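Local coordinates for carbamate kinase (Aeropyrum pernix, PDB 2E9Y), which probably catalyses the reversible transfer of a phosphoryl group between carbamoyl phosphate and ADP, at residues Ala256-Leu261 with Thr311-Gly316; Pro239-Asn244 with Ala293-Leu298; Pro57-Leu62 with Ile80-Thr85; Arg163-Pro168 with Glu211-Lys216; Ala30-Ala35 with Leu91-Ser96. One frame throughout, in Å; residues are numbered along the deposited sequence. Where two conformers were deposited one is given.

Contact 1: residues Ala256-Leu261 with Thr311-Gly316; sequences AAASEL and TVVMLG
The tight part of this contact is a short parallel pairing of strands 255-257 and 311-314, with Ala256 opposite Val313 and Ala257 opposite Met314. Ala256 uses both its backbone polar atoms: its N donates to Val312 O at 2.9 Å, nearly along the C=O axis, and its O accepts from Met314 N, which sits above the carbonyl plane. Ala258 N continues the ladder onto Met314 O at 2.9 Å. Beside this ladder, Leu261 crosses Val313 obliquely, its CD1 3.6 Å from CG2, while Ala258 CB covers CG1 of the same valine.

The other end lies nearer solvent and has little apolar packing; a few polar atoms hold it. The C-terminal carboxylate of Gly316 lies at the first turn of the helix that starts just after Ala257; Ser259 N reaches OXT at 2.8 Å, and Ser259 OG donates to Gly316 O over only 2.5 Å, in the carbonyl plane on a lone pair. An alanine at Ser259 would remove that hydroxyl bond and would probably let the chain terminus move more, although the backbone N-H could still hold OXT.

Helix 275-289 packs against Leu261 and Val313 through Ile283, Ala282 and Val286, and strand 293-297 pairs antiparallel with strand 311-314.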
# COMPACT_ATOMS: atom_id res chain seq x y z
N ALA A 256 37.05 2.52 -4.84
CA ALA A 256 37.56 3.28 -3.70
C ALA A 256 37.32 2.53 -2.41
O ALA A 256 36.26 1.93 -2.21
CB ALA A 256 36.89 4.65 -3.65
N ALA A 257 38.31 2.55 -1.53
CA ALA A 257 38.19 1.88 -0.24
C ALA A 257 37.23 2.70 0.62
O ALA A 257 37.27 3.93 0.60
CB ALA A 257 39.56 1.79 0.43
N ALA A 258 36.37 2.01 1.35
CA ALA A 258 35.40 2.67 2.21
C ALA A 258 36.09 3.64 3.16
O ALA A 258 35.58 4.72 3.43
CB ALA A 258 34.60 1.64 3.00
N SER A 259 37.27 3.25 3.65
CA SER A 259 38.03 4.09 4.57
C SER A 259 38.42 5.40 3.91
O SER A 259 38.46 6.45 4.56
CB SER A 259 39.28 3.36 5.05
OG SER A 259 40.16 3.09 3.97
N GLU A 260 38.73 5.35 2.62
CA GLU A 260 39.11 6.55 1.89
C GLU A 260 37.90 7.44 1.64
O GLU A 260 37.98 8.66 1.78
CB GLU A 260 39.79 6.18 0.57
CG GLU A 260 41.20 5.69 0.77
CD GLU A 260 42.11 6.75 1.35
OE1 GLU A 260 42.46 7.71 0.62
OE2 GLU A 260 42.47 6.65 2.54
N LEU A 261 36.78 6.84 1.26
CA LEU A 261 35.57 7.62 1.00
C LEU A 261 35.08 8.27 2.29
O LEU A 261 34.53 9.38 2.26
CB LEU A 261 34.46 6.75 0.41
CG LEU A 261 34.64 6.29 -1.04
CD1 LEU A 261 33.37 5.59 -1.50
CD2 LEU A 261 34.94 7.48 -1.94
N THR A 311 30.89 3.27 -9.19
CA THR A 311 31.94 3.29 -8.18
C THR A 311 31.81 2.11 -7.22
O THR A 311 30.82 1.99 -6.51
CB THR A 311 31.89 4.59 -7.35
OG1 THR A 311 32.04 5.71 -8.22
CG2 THR A 311 33.00 4.60 -6.30
N VAL A 312 32.82 1.24 -7.21
CA VAL A 312 32.80 0.10 -6.31
C VAL A 312 33.48 0.48 -5.00
O VAL A 312 34.65 0.87 -4.98
CB VAL A 312 33.55 -1.10 -6.93
CG1 VAL A 312 33.48 -2.29 -5.98
CG2 VAL A 312 32.96 -1.46 -8.27
N VAL A 313 32.73 0.40 -3.91
CA VAL A 313 33.25 0.73 -2.59
C VAL A 313 33.77 -0.58 -2.01
O VAL A 313 32.99 -1.50 -1.73
CB VAL A 313 32.15 1.33 -1.69
CG1 VAL A 313 32.71 1.67 -0.32
CG2 VAL A 313 31.56 2.58 -2.35
N MET A 314 35.08 -0.66 -1.82
CA MET A 314 35.73 -1.87 -1.33
C MET A 314 36.07 -1.86 0.16
O MET A 314 36.13 -0.81 0.79
CB MET A 314 37.01 -2.12 -2.14
CG MET A 314 36.82 -1.95 -3.64
SD MET A 314 38.37 -2.08 -4.57
CE MET A 314 39.04 -0.42 -4.35
N LEU A 315 36.31 -3.05 0.70
CA LEU A 315 36.64 -3.22 2.11
C LEU A 315 37.99 -2.58 2.45
O LEU A 315 38.88 -2.44 1.63
CB LEU A 315 36.69 -4.72 2.41
CG LEU A 315 36.11 -5.07 3.78
CD1 LEU A 315 36.22 -6.57 4.09
CD2 LEU A 315 36.81 -4.35 4.93
N GLY A 316 38.10 -2.14 3.72
CA GLY A 316 39.34 -1.52 4.16
C GLY A 316 39.33 -0.01 3.89
O GLY A 316 40.37 0.63 3.79
OXT GLY A 316 38.29 0.62 3.77

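Contact 2: residues Pro239-Asn244 with Ala293-Leu298; sequences PGVAVN and AVIGSL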
# COMPACT_ATOMS: atom_id res chain seq x y z
N PRO A 239 27.08 8.59 -13.19
CA PRO A 239 27.92 7.39 -13.33
C PRO A 239 28.51 6.81 -12.04
O PRO A 239 29.03 5.70 -12.05
CB PRO A 239 29.00 7.84 -14.32
CG PRO A 239 29.12 9.30 -14.05
CD PRO A 239 27.67 9.73 -13.93
N GLY A 240 28.42 7.56 -10.94
CA GLY A 240 28.94 7.05 -9.69
C GLY A 240 29.30 8.15 -8.71
O GLY A 240 28.62 9.16 -8.61
N VAL A 241 30.39 7.94 -7.97
CA VAL A 241 30.85 8.92 -7.00
C VAL A 241 32.01 9.70 -7.61
O VAL A 241 32.86 9.12 -8.28
CB VAL A 241 31.34 8.24 -5.70
CG1 VAL A 241 31.73 9.29 -4.68
CG2 VAL A 241 30.25 7.34 -5.13
N ALA A 242 32.03 11.00 -7.37
CA ALA A 242 33.10 11.83 -7.91
C ALA A 242 33.63 12.82 -6.88
O ALA A 242 32.87 13.35 -6.07
CB ALA A 242 32.60 12.58 -9.14
N VAL A 243 34.93 13.04 -6.90
CA VAL A 243 35.55 14.00 -5.99
C VAL A 243 35.63 15.28 -6.83
O VAL A 243 35.80 15.20 -8.05
CB VAL A 243 36.97 13.56 -5.57
CG1 VAL A 243 36.89 12.34 -4.67
CG2 VAL A 243 37.82 13.26 -6.79
N ASN A 244 35.51 16.43 -6.19
CA ASN A 244 35.54 17.70 -6.93
C ASN A 244 34.40 17.68 -7.95
O ASN A 244 34.52 18.25 -9.04
CB ASN A 244 36.88 17.88 -7.64
CG ASN A 244 37.96 18.38 -6.72
OD1 ASN A 244 38.15 17.86 -5.62
ND2 ASN A 244 38.68 19.41 -7.16
N ALA A 293 30.03 -2.70 -2.17
CA ALA A 293 28.80 -1.98 -2.45
C ALA A 293 29.14 -1.18 -3.70
O ALA A 293 30.30 -0.83 -3.91
CB ALA A 293 28.44 -1.05 -1.30
N VAL A 294 28.15 -0.89 -4.53
CA VAL A 294 28.43 -0.13 -5.74
C VAL A 294 27.39 0.97 -5.97
O VAL A 294 26.20 0.78 -5.72
CB VAL A 294 28.51 -1.06 -6.97
CG1 VAL A 294 27.19 -1.80 -7.16
CG2 VAL A 294 28.88 -0.25 -8.21
N ILE A 295 27.87 2.13 -6.42
CA ILE A 295 27.01 3.27 -6.71
C ILE A 295 27.18 3.61 -8.18
O ILE A 295 28.30 3.90 -8.63
CB ILE A 295 27.39 4.49 -5.86
CG1 ILE A 295 27.20 4.16 -4.37
CG2 ILE A 295 26.54 5.69 -6.25
CD1 ILE A 295 27.76 5.22 -3.43
N GLY A 296 26.09 3.56 -8.94
CA GLY A 296 26.19 3.86 -10.35
C GLY A 296 24.92 4.40 -10.98
O GLY A 296 23.97 4.76 -10.29
N SER A 297 24.93 4.46 -12.31
CA SER A 297 23.81 4.97 -13.09
C SER A 297 22.75 3.91 -13.37
O SER A 297 23.07 2.75 -13.61
CB SER A 297 24.35 5.52 -14.42
OG SER A 297 23.31 5.99 -15.26
N LEU A 298 21.48 4.32 -13.34
CA LEU A 298 20.38 3.40 -13.61
C LEU A 298 20.56 2.84 -15.01
O LEU A 298 20.35 1.65 -15.25
CB LEU A 298 19.03 4.13 -13.52
CG LEU A 298 17.79 3.39 -14.03
CD1 LEU A 298 17.56 2.12 -13.23
CD2 LEU A 298 16.57 4.31 -13.92
O HOH W 1 27.41 3.81 -13.53
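Val241 and Ile295 are the two side chains that meet here, and they cross obliquely. Val241 has CG1 anti to its backbone N (chi1 -177°), which puts CG2 beside that N and against Ile295, 3.7 Å from CD1. Ile295 has CG1 anti to its carbonyl carbon, and the chain then runs on extended, so CD1 is its leading atom; CG2 of the valine also lies near the isoleucine CB. Ala282 of helix 275-289 touches the isoleucine and Val279 the valine, so the pair is buried beneath that helix.

Strand 293-297 belongs to the main mixed sheet of the amino acid kinase fold, beside strand 231-236, and residues 239-241 run past its C-terminal end in nearly the reverse direction. The backbones come close at two glycines, Gly240 and Gly296, whose CA atoms are 4.3 Å apart. Gly240 CA makes a CH...O contact of 3.4 Å with Ile295 O, and a CB on Gly240 would fall hard against that same oxygen.

Farther along, Ser297 CB faces Pro239 CA at 4.2 Å. One water joins the two backbones, donating to Pro239 O at 2.9 Å and accepting from Ser297 N at 2.8 Å.

Contact 3: residues Pro57-Leu62 with Ile80-Thr85; sequences PQVGYL and IATAMT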
# COMPACT_ATOMS: atom_id res chain seq x y z
N PRO A 57 8.73 13.25 -4.25
CA PRO A 57 7.66 13.97 -4.94
C PRO A 57 6.27 13.42 -4.63
O PRO A 57 5.30 14.17 -4.51
CB PRO A 57 8.02 13.81 -6.41
CG PRO A 57 9.51 13.62 -6.39
CD PRO A 57 9.71 12.71 -5.21
N GLN A 58 6.20 12.10 -4.50
CA GLN A 58 4.93 11.42 -4.23
C GLN A 58 4.35 11.72 -2.86
O GLN A 58 3.17 12.05 -2.74
CB GLN A 58 5.10 9.91 -4.42
CG GLN A 58 5.45 9.49 -5.85
CD GLN A 58 6.92 9.70 -6.20
OE1 GLN A 58 7.76 9.86 -5.31
NE2 GLN A 58 7.22 9.72 -7.49
N VAL A 59 5.16 11.60 -1.81
CA VAL A 59 4.66 11.87 -0.47
C VAL A 59 4.38 13.37 -0.34
O VAL A 59 3.47 13.79 0.38
CB VAL A 59 5.66 11.36 0.62
CG1 VAL A 59 6.83 12.31 0.77
CG2 VAL A 59 4.92 11.16 1.93
N GLY A 60 5.13 14.19 -1.08
CA GLY A 60 4.90 15.62 -1.03
C GLY A 60 3.55 15.95 -1.66
O GLY A 60 2.80 16.78 -1.15
N TYR A 61 3.26 15.28 -2.78
CA TYR A 61 2.00 15.47 -3.49
C TYR A 61 0.83 15.12 -2.57
O TYR A 61 -0.14 15.88 -2.47
CB TYR A 61 1.96 14.57 -4.73
CG TYR A 61 0.60 14.46 -5.39
CD1 TYR A 61 0.08 15.50 -6.17
CD2 TYR A 61 -0.18 13.31 -5.23
CE1 TYR A 61 -1.17 15.39 -6.77
CE2 TYR A 61 -1.43 13.20 -5.82
CZ TYR A 61 -1.93 14.24 -6.60
OH TYR A 61 -3.16 14.11 -7.20
N LEU A 62 0.91 13.97 -1.91
CA LEU A 62 -0.16 13.56 -1.00
C LEU A 62 -0.35 14.56 0.13
O LEU A 62 -1.48 14.89 0.50
CB LEU A 62 0.14 12.17 -0.43
CG LEU A 62 0.11 11.06 -1.48
CD1 LEU A 62 0.46 9.72 -0.82
CD2 LEU A 62 -1.29 10.99 -2.10
N ILE A 80 1.05 7.62 7.24
CA ILE A 80 0.01 7.01 6.41
C ILE A 80 0.28 7.41 4.96
O ILE A 80 0.11 6.61 4.04
CB ILE A 80 -1.41 7.49 6.84
CG1 ILE A 80 -1.80 6.84 8.16
CG2 ILE A 80 -2.43 7.15 5.76
CD1 ILE A 80 -1.78 5.33 8.14
N ALA A 81 0.71 8.66 4.76
CA ALA A 81 1.04 9.12 3.42
C ALA A 81 2.18 8.27 2.87
O ALA A 81 2.15 7.83 1.72
CB ALA A 81 1.45 10.59 3.45
N THR A 82 3.18 8.01 3.71
CA THR A 82 4.30 7.18 3.28
C THR A 82 3.83 5.78 2.90
O THR A 82 4.24 5.24 1.87
CB THR A 82 5.38 7.08 4.39
OG1 THR A 82 5.99 8.36 4.57
CG2 THR A 82 6.44 6.06 4.01
N ALA A 83 2.96 5.19 3.72
CA ALA A 83 2.44 3.85 3.41
C ALA A 83 1.74 3.88 2.06
O ALA A 83 1.90 2.97 1.23
CB ALA A 83 1.47 3.39 4.50
N MET A 84 0.95 4.92 1.83
CA MET A 84 0.25 5.08 0.56
C MET A 84 1.23 5.07 -0.61
O MET A 84 1.00 4.44 -1.64
CB MET A 84 -0.50 6.42 0.60
CG MET A 84 -1.79 6.34 1.41
SD MET A 84 -2.74 7.86 1.32
CE MET A 84 -3.92 7.50 2.63
N THR A 85 2.35 5.78 -0.47
CA THR A 85 3.32 5.83 -1.56
C THR A 85 3.96 4.46 -1.82
O THR A 85 4.41 4.19 -2.94
CB THR A 85 4.47 6.87 -1.32
OG1 THR A 85 5.28 6.48 -0.20
CG2 THR A 85 3.88 8.25 -1.08
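Helices 56-67 and 78-103 pack against each other here, two neighbouring helices of the amino acid kinase fold. Their segment axes come within 9.1 Å and their directions differ by 128°, so they cross steeply, closer to antiparallel than to parallel.

The first shell is methyl groups and small side chains. Thr85 turns CG2, anti to its carbonyl carbon, into the opposite helix, where it meets Val59 N at 3.7 Å and, at the same distance, Leu62 CD1; Gln58 CB and Val59 CB lie a little farther. Leu62, with CG anti to its own carbonyl carbon and the chain extended beyond, sends CD1 between Ala81 and Thr85, over Ala81 O, and crosses Met84 obliquely to touch its CB at 3.7 Å. Val59 works one turn earlier: its CG2, anti to the backbone N, rests on Ala81 CB at 3.8 Å, and the valine lies side by side with Thr82, both pointing the same way. Ala81, being so small, lets the backbones come close, with its CA 6.0 Å from that of Val59.

In the next shell, Trp88 of the same chain lies against Gln58 and Leu62, and Leu78 against Val59. The second subunit borders this pair: its Trp88 packs on Ile80 and Met84, and its Pro74 O accepts a hydrogen bond from Tyr61 OH.

What fixes the rotation of Thr85, and so aims its methyl, is its hydroxyl. Asn55 ND2 is hydrogen-bonded to OG1, and OG1 donates back to Thr82 O at 2.6 Å, in the carbonyl plane on a lone pair.

Contact 4: residues Arg163-Pro168 with Glu211-Lys216; sequences RVVPSP and EAVVDK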
# COMPACT_ATOMS: atom_id res chain seq x y z
N ARG A 163 6.76 22.97 6.31
CA ARG A 163 6.76 22.15 7.51
C ARG A 163 7.98 21.27 7.36
O ARG A 163 8.23 20.75 6.28
CB ARG A 163 5.52 21.25 7.59
CG ARG A 163 5.55 20.36 8.84
CD ARG A 163 4.61 19.17 8.75
NE ARG A 163 4.63 18.40 10.00
CZ ARG A 163 3.95 17.28 10.21
NH1 ARG A 163 3.17 16.77 9.26
NH2 ARG A 163 4.03 16.67 11.39
N VAL A 164 8.76 21.14 8.43
CA VAL A 164 9.94 20.28 8.38
C VAL A 164 9.71 19.16 9.39
O VAL A 164 9.17 19.39 10.47
CB VAL A 164 11.24 21.06 8.74
CG1 VAL A 164 11.66 21.94 7.56
CG2 VAL A 164 11.03 21.90 9.98
N VAL A 165 10.10 17.95 9.03
CA VAL A 165 9.93 16.80 9.90
C VAL A 165 11.27 16.10 10.08
O VAL A 165 12.19 16.29 9.28
CB VAL A 165 8.91 15.78 9.33
CG1 VAL A 165 7.54 16.43 9.20
CG2 VAL A 165 9.39 15.27 7.99
N PRO A 166 11.40 15.29 11.14
CA PRO A 166 12.63 14.56 11.43
C PRO A 166 13.00 13.52 10.38
O PRO A 166 12.13 12.91 9.75
CB PRO A 166 12.33 13.88 12.77
CG PRO A 166 11.32 14.78 13.40
CD PRO A 166 10.43 15.14 12.24
N SER A 167 14.30 13.32 10.19
CA SER A 167 14.80 12.31 9.27
C SER A 167 15.83 11.52 10.07
O SER A 167 17.03 11.62 9.84
CB SER A 167 15.47 12.94 8.05
OG SER A 167 15.95 11.93 7.17
N PRO A 168 15.36 10.72 11.04
CA PRO A 168 16.20 9.90 11.91
C PRO A 168 16.88 8.76 11.17
O PRO A 168 16.42 8.33 10.11
CB PRO A 168 15.22 9.39 12.96
CG PRO A 168 13.95 9.27 12.19
CD PRO A 168 13.93 10.53 11.36
N GLU A 211 5.63 10.68 12.74
CA GLU A 211 5.71 11.52 11.55
C GLU A 211 7.15 11.92 11.33
O GLU A 211 7.68 12.82 11.99
CB GLU A 211 4.82 12.76 11.68
CG GLU A 211 3.35 12.47 11.42
CD GLU A 211 2.55 13.73 11.21
OE1 GLU A 211 2.39 14.51 12.18
OE2 GLU A 211 2.09 13.96 10.07
N ALA A 212 7.80 11.23 10.41
CA ALA A 212 9.19 11.48 10.07
C ALA A 212 9.47 10.75 8.78
O ALA A 212 8.64 9.96 8.31
CB ALA A 212 10.10 10.94 11.18
N VAL A 213 10.62 11.02 8.18
CA VAL A 213 11.00 10.33 6.96
C VAL A 213 12.35 9.67 7.23
O VAL A 213 13.09 10.09 8.12
CB VAL A 213 11.13 11.29 5.76
CG1 VAL A 213 9.76 11.89 5.44
CG2 VAL A 213 12.14 12.39 6.05
N VAL A 214 12.64 8.61 6.49
CA VAL A 214 13.91 7.91 6.66
C VAL A 214 14.60 7.89 5.30
O VAL A 214 13.95 7.61 4.29
CB VAL A 214 13.67 6.46 7.16
CG1 VAL A 214 14.98 5.69 7.21
CG2 VAL A 214 13.01 6.51 8.53
N ASP A 215 15.89 8.20 5.27
CA ASP A 215 16.65 8.21 4.03
C ASP A 215 16.57 6.82 3.39
O ASP A 215 16.92 5.82 4.02
CB ASP A 215 18.11 8.57 4.30
CG ASP A 215 18.91 8.72 3.03
OD1 ASP A 215 19.37 7.69 2.49
OD2 ASP A 215 19.08 9.87 2.56
N LYS A 216 16.13 6.76 2.14
CA LYS A 216 15.98 5.48 1.46
C LYS A 216 17.30 4.74 1.24
O LYS A 216 17.32 3.51 1.18
CB LYS A 216 15.26 5.66 0.13
CG LYS A 216 15.99 6.51 -0.90
CD LYS A 216 16.85 5.65 -1.81
CE LYS A 216 17.34 6.44 -3.01
NZ LYS A 216 18.13 5.58 -3.94
O HOH W 2 17.29 8.75 7.66
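From CB of Arg163, CG goes anti to the backbone N (chi1 178°), and the chain stays extended through CD to NE, carrying the guanidinium to Glu211. Val165 CG1 sits 3.6 Å above one face of that group, toward its rim, and Trp151 makes a cation-pi contact with the arginine. At the tip NH2 meets Glu211 OE1 at 2.8 Å and NH1 meets OE2 at 3.1 Å: an end-on salt bridge, one nitrogen to each oxygen. Both oxygens lie close to the guanidinium plane, but the two flat groups are turned 62° apart, so the nitrogens come in from above the carboxylate plane. Glu211 OE2 has a second donor in Leu78 N, which would probably help keep the carboxylate charged.

Val213 N donates to Pro166 O at 2.9 Å, nearly along the C=O axis, and Ser167 CA makes a CH...O contact of 3.0 Å with Val213 O. Ala212 CB fills the angle between Pro166 and Pro168. A water joins Pro168 O to Asp215 N, while Asp215 OD1 accepts from Leu218 N, an N-cap on helix 216-226. The contact ties the small antiparallel sheet containing strand 161-165 to the loop leading into that helix, within the amino acid kinase fold.

Contact 5: residues Ala30-Ala35 with Leu91-Ser96; sequences AAVKRA and LLLKHS
Two helices of the amino acid kinase fold, 25-44 and 78-103, cross here with their segment axes 52° apart and 9.1 Å from each other at closest approach.

Apolar contacts centre on Val32, whose CB points toward the other helix. Its CG2, anti to the carbonyl carbon, touches Leu93 CD2 at 3.9 Å and Leu92 CB at 4.0 Å; the valine crosses Leu92 at about a right angle and Leu93 obliquely. Its CG1, anti to the backbone N (chi1 158°), pushes between Leu92 and Ser96 and meets Ser96 CB at 3.3 Å, tighter than ordinary carbon contact. An alanine at Val32 would remove both methyls and would probably weaken the packing against Leu92, Leu93 and Ser96. Ile16 of helix 13-16 covers Val32 and Leu93.

Polar groups serve other partners. Ser36 OG is hydrogen-bonded to Val32 O and, weakly, to Ser96 OG. Lys94, besides Glu98 and Val110 O of its own chain, forms a salt bridge with Asp175 of the second subunit, and His95 NE2 and ND1 are hydrogen-bonded to Leu207 O and Arg116 NH1 there.

Where backbone and side chain come close, Val32 CG1 stands 3.3 Å from Leu92 O, and Ser96 OG, anti to its backbone N, lies 3.4 Å from Lys33 CA.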
# COMPACT_ATOMS: atom_id res chain seq x y z
N ALA A 30 5.85 5.86 -17.72
CA ALA A 30 6.91 5.85 -18.73
C ALA A 30 8.28 5.64 -18.10
O ALA A 30 9.13 4.92 -18.63
CB ALA A 30 6.89 7.15 -19.52
N ALA A 31 8.51 6.29 -16.96
CA ALA A 31 9.77 6.16 -16.25
C ALA A 31 9.92 4.74 -15.71
O ALA A 31 10.97 4.12 -15.84
CB ALA A 31 9.84 7.17 -15.10
N VAL A 32 8.85 4.23 -15.11
CA VAL A 32 8.88 2.89 -14.54
C VAL A 32 9.09 1.83 -15.62
O VAL A 32 9.74 0.81 -15.41
CB VAL A 32 7.55 2.65 -13.82
CG1 VAL A 32 7.29 1.15 -13.70
CG2 VAL A 32 7.59 3.26 -12.44
N LYS A 33 8.55 2.05 -16.81
CA LYS A 33 8.73 1.11 -17.91
C LYS A 33 10.22 1.00 -18.21
O LYS A 33 10.75 -0.11 -18.38
CB LYS A 33 7.97 1.57 -19.16
CG LYS A 33 8.09 0.62 -20.34
CD LYS A 33 7.28 1.09 -21.54
CE LYS A 33 7.39 0.13 -22.71
NZ LYS A 33 6.85 -1.22 -22.39
N ARG A 34 10.89 2.14 -18.29
CA ARG A 34 12.32 2.16 -18.57
C ARG A 34 13.08 1.41 -17.47
O ARG A 34 13.95 0.59 -17.76
CB ARG A 34 12.85 3.60 -18.66
CG ARG A 34 12.35 4.37 -19.87
CD ARG A 34 13.18 5.63 -20.11
NE ARG A 34 12.96 6.67 -19.11
CZ ARG A 34 11.88 7.45 -19.05
NH1 ARG A 34 10.92 7.32 -19.95
NH2 ARG A 34 11.77 8.36 -18.09
N ALA A 35 12.75 1.69 -16.22
CA ALA A 35 13.41 1.05 -15.09
C ALA A 35 13.16 -0.46 -15.04
O ALA A 35 14.07 -1.23 -14.73
CB ALA A 35 12.98 1.70 -13.78
N LEU A 91 3.11 -0.58 -6.80
CA LEU A 91 2.24 -1.18 -7.82
C LEU A 91 2.74 -0.84 -9.22
O LEU A 91 2.74 -1.69 -10.11
CB LEU A 91 0.80 -0.69 -7.65
CG LEU A 91 -0.14 -1.17 -8.77
CD1 LEU A 91 -0.17 -2.69 -8.79
CD2 LEU A 91 -1.53 -0.60 -8.56
N LEU A 92 3.17 0.40 -9.43
CA LEU A 92 3.67 0.81 -10.73
C LEU A 92 4.85 -0.06 -11.16
O LEU A 92 4.89 -0.56 -12.29
CB LEU A 92 4.07 2.29 -10.72
CG LEU A 92 2.91 3.29 -10.66
CD1 LEU A 92 3.46 4.70 -10.55
CD2 LEU A 92 2.05 3.16 -11.91
N LEU A 93 5.81 -0.25 -10.25
CA LEU A 93 6.99 -1.07 -10.53
C LEU A 93 6.60 -2.54 -10.70
O LEU A 93 7.05 -3.21 -11.63
CB LEU A 93 8.01 -0.94 -9.39
CG LEU A 93 8.71 0.41 -9.26
CD1 LEU A 93 9.45 0.49 -7.93
CD2 LEU A 93 9.67 0.60 -10.43
N LYS A 94 5.76 -3.02 -9.80
CA LYS A 94 5.28 -4.40 -9.83
C LYS A 94 4.58 -4.76 -11.15
O LYS A 94 4.91 -5.76 -11.79
CB LYS A 94 4.31 -4.63 -8.67
CG LYS A 94 3.41 -5.86 -8.80
CD LYS A 94 2.33 -5.85 -7.72
CE LYS A 94 1.32 -6.99 -7.88
NZ LYS A 94 1.94 -8.34 -7.70
N HIS A 95 3.61 -3.94 -11.54
CA HIS A 95 2.86 -4.19 -12.76
C HIS A 95 3.74 -4.15 -14.01
O HIS A 95 3.64 -5.01 -14.89
CB HIS A 95 1.73 -3.16 -12.89
CG HIS A 95 0.60 -3.61 -13.77
ND1 HIS A 95 -0.37 -4.48 -13.33
CD2 HIS A 95 0.30 -3.32 -15.05
CE1 HIS A 95 -1.23 -4.71 -14.31
NE2 HIS A 95 -0.84 -4.02 -15.37
N SER A 96 4.61 -3.15 -14.08
CA SER A 96 5.50 -2.98 -15.23
C SER A 96 6.55 -4.09 -15.34
O SER A 96 6.81 -4.61 -16.43
CB SER A 96 6.20 -1.62 -15.14
OG SER A 96 7.01 -1.40 -16.29

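Along the chain contact 5 opens first and encloses contact 3; contact 4 follows, and contacts 1 and 2 come last, their segments alternating. The final two touch: strands 293-297 and 311-314 are antiparallel neighbours in the main sheet, and the contact centres are about 12 Å apart. Contacts 3 and 5 share helix 78-103, with centres about 17 Å apart, and both reach the second subunit, so this helix links internal packing to the dimer. Contact 4 lies about 12 Å from contact 3 by centres, without touching it. Contacts 1 and 3, with centres about 34 Å apart, fall on opposite sides of the chain's centre, so the set spans much of the subunit.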